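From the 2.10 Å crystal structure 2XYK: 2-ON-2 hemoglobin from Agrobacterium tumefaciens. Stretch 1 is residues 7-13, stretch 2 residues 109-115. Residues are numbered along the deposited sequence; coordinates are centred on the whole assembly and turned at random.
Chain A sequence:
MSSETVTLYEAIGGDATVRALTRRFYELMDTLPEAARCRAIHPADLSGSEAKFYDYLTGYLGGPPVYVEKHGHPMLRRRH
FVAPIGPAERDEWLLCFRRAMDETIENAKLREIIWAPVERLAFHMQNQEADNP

Stretch 1, residues 7-13: TLYEAIG
Stretch 2, residues 109-115: KLREIIW

No hydrogen bond or salt bridge links the two segments of this 2-on-2 hemoglobin contact; six apolar side-chain pairs join residues at least 98 positions apart, and the two stretches bury 277 Å² between them, both sides summed. It illustrates how a short helix can dock on a longer one through apolar side chains, without a hydrogen bond.

Residues 8-12 form the short helix and 109-115 lie within a longer one. Their N-to-C directions differ by 146°, roughly antiparallel, and their axes approach to 10.9 Å, a spacing bridged by side chains. L8 to A11 lie near phi/psi -56/-46, and I12 relaxes to -92/-8. In register, I12 and L110 are the nearest pair, CA to CA 7.1 Å.

L110 (chi1 m, chi2 t) reaches the last turn of the short helix: its CD1 lies 3.5 Å from A11 CB, 3.3 Å from A11 O and 3.8 Å from I12 CG2. At alanine, whose side chain is a single methyl, L110 CD1 thus lies close to both CB and the backbone O. One turn earlier, L8 (m, t) sets its CD2 among three side chains, 3.7 Å from I113 CG2, 4.1 Å from I114 CG1 and 4.2 Å from L110 CD2. I12 (p, t) also meets I114 (m, t): I12 CG2 and I114 CD1 lie 4.3 Å apart. I113 has chi1 m and chi2 149°, between wells. All six residues direct CA-to-CB toward the opposing stretch.

The short helix is closed at both ends. T7 (phi/psi -75/163, chi1 p) is the N-cap: E10 N donates to T7 OG1 at 3.1 Å, and T7 N returns a bond to E10 OE1 at 3.0 Å. G13, at 110/14, completes a Schellman motif, its N bonding E10 O at 3.2 Å and, weakly, Y9 O at 3.4 Å. On the long helix, at helical phi/psi throughout, K109 NZ forms a salt bridge with E112 OE1 at 3.4 Å, both side chains out of reach of the other stretch.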

# COMPACT_ATOMS: atom_id res chain seq x y z
N THR A 7 -15.96 -0.80 9.72
CA THR A 7 -14.95 -0.23 8.79
C THR A 7 -14.30 -1.31 7.93
O THR A 7 -14.37 -2.50 8.25
CB THR A 7 -13.82 0.53 9.53
OG1 THR A 7 -13.25 -0.32 10.53
CG2 THR A 7 -14.40 1.77 10.21
N LEU A 8 -13.66 -0.90 6.83
CA LEU A 8 -12.82 -1.84 6.08
C LEU A 8 -11.76 -2.49 6.99
O LEU A 8 -11.50 -3.71 6.89
CB LEU A 8 -12.14 -1.15 4.89
CG LEU A 8 -12.97 -0.98 3.62
CD1 LEU A 8 -12.41 0.15 2.78
CD2 LEU A 8 -12.99 -2.32 2.83
N TYR A 9 -11.15 -1.68 7.87
CA TYR A 9 -10.12 -2.17 8.81
C TYR A 9 -10.68 -3.33 9.62
O TYR A 9 -10.08 -4.41 9.67
CB TYR A 9 -9.70 -1.06 9.77
CG TYR A 9 -8.49 -1.31 10.67
CD1 TYR A 9 -7.17 -1.30 10.15
CD2 TYR A 9 -8.65 -1.44 12.06
CE1 TYR A 9 -6.06 -1.46 11.01
CE2 TYR A 9 -7.53 -1.60 12.92
CZ TYR A 9 -6.25 -1.61 12.40
OH TYR A 9 -5.16 -1.74 13.25
N GLU A 10 -11.83 -3.09 10.24
CA GLU A 10 -12.52 -4.15 11.00
C GLU A 10 -12.80 -5.36 10.11
O GLU A 10 -12.47 -6.50 10.45
CB GLU A 10 -13.82 -3.61 11.60
CG GLU A 10 -13.63 -2.84 12.89
CD GLU A 10 -14.92 -2.11 13.34
OE1 GLU A 10 -15.80 -1.85 12.50
OE2 GLU A 10 -15.02 -1.78 14.53
N ALA A 11 -13.38 -5.08 8.96
CA ALA A 11 -13.83 -6.12 8.00
C ALA A 11 -12.73 -7.11 7.54
O ALA A 11 -13.00 -8.30 7.32
CB ALA A 11 -14.52 -5.45 6.79
N ILE A 12 -11.50 -6.62 7.34
CA ILE A 12 -10.41 -7.48 6.83
C ILE A 12 -9.59 -8.13 7.94
O ILE A 12 -8.74 -8.95 7.65
CB ILE A 12 -9.45 -6.71 5.88
CG1 ILE A 12 -8.57 -5.70 6.67
CG2 ILE A 12 -10.22 -6.06 4.70
CD1 ILE A 12 -7.42 -5.08 5.83
N GLY A 13 -9.83 -7.76 9.19
CA GLY A 13 -9.16 -8.38 10.32
C GLY A 13 -8.16 -7.47 11.01
O GLY A 13 -7.31 -7.93 11.77
N LYS A 109 -14.92 -9.44 -1.96
CA LYS A 109 -15.62 -8.15 -2.04
C LYS A 109 -14.83 -7.02 -1.36
O LYS A 109 -14.82 -5.90 -1.85
CB LYS A 109 -17.05 -8.21 -1.46
CG LYS A 109 -17.83 -6.90 -1.67
CD LYS A 109 -18.52 -6.85 -3.06
CE LYS A 109 -19.10 -5.45 -3.31
NZ LYS A 109 -19.67 -5.31 -4.68
N LEU A 110 -14.17 -7.32 -0.25
CA LEU A 110 -13.30 -6.37 0.43
C LEU A 110 -12.06 -6.05 -0.42
O LEU A 110 -11.65 -4.91 -0.47
CB LEU A 110 -12.93 -6.89 1.82
CG LEU A 110 -14.12 -7.15 2.77
CD1 LEU A 110 -13.61 -7.60 4.15
CD2 LEU A 110 -15.07 -5.93 2.91
N ARG A 111 -11.50 -7.05 -1.11
CA ARG A 111 -10.38 -6.78 -2.03
C ARG A 111 -10.79 -5.85 -3.18
O ARG A 111 -10.03 -4.95 -3.54
CB ARG A 111 -9.77 -8.06 -2.59
CG ARG A 111 -9.01 -8.90 -1.53
CD ARG A 111 -8.16 -9.97 -2.19
NE ARG A 111 -8.89 -10.75 -3.21
CZ ARG A 111 -9.58 -11.87 -2.95
NH1 ARG A 111 -9.67 -12.32 -1.70
NH2 ARG A 111 -10.20 -12.53 -3.92
N GLU A 112 -11.97 -6.07 -3.76
CA GLU A 112 -12.49 -5.20 -4.81
C GLU A 112 -12.75 -3.77 -4.33
O GLU A 112 -12.41 -2.78 -5.03
CB GLU A 112 -13.76 -5.78 -5.45
CG GLU A 112 -14.45 -4.80 -6.40
OE1 GLU A 112 -16.64 -5.84 -6.04
OE2 GLU A 112 -17.00 -4.29 -7.32
N ILE A 113 -13.35 -3.64 -3.13
CA ILE A 113 -13.52 -2.31 -2.53
C ILE A 113 -12.18 -1.56 -2.35
O ILE A 113 -12.09 -0.38 -2.63
CB ILE A 113 -14.32 -2.37 -1.21
CG1 ILE A 113 -15.82 -2.57 -1.51
CG2 ILE A 113 -14.14 -1.06 -0.42
CD1 ILE A 113 -16.59 -3.37 -0.43
N ILE A 114 -11.12 -2.26 -1.94
CA ILE A 114 -9.85 -1.58 -1.67
C ILE A 114 -9.09 -1.25 -2.94
O ILE A 114 -8.49 -0.19 -3.04
CB ILE A 114 -8.92 -2.44 -0.76
CG1 ILE A 114 -9.49 -2.55 0.65
CG2 ILE A 114 -7.51 -1.83 -0.68
CD1 ILE A 114 -8.82 -3.69 1.46
N TRP A 115 -9.13 -2.18 -3.90
CA TRP A 115 -8.29 -2.16 -5.09
C TRP A 115 -8.56 -1.01 -6.04
O TRP A 115 -7.62 -0.33 -6.48
CB TRP A 115 -8.44 -3.47 -5.87
CG TRP A 115 -7.75 -3.43 -7.22
CD1 TRP A 115 -8.35 -3.30 -8.46
CD2 TRP A 115 -6.34 -3.50 -7.46
NE1 TRP A 115 -7.38 -3.30 -9.45
CE2 TRP A 115 -6.15 -3.43 -8.87
CE3 TRP A 115 -5.21 -3.61 -6.62
CZ2 TRP A 115 -4.87 -3.46 -9.45
CZ3 TRP A 115 -3.95 -3.65 -7.20
CH2 TRP A 115 -3.79 -3.57 -8.60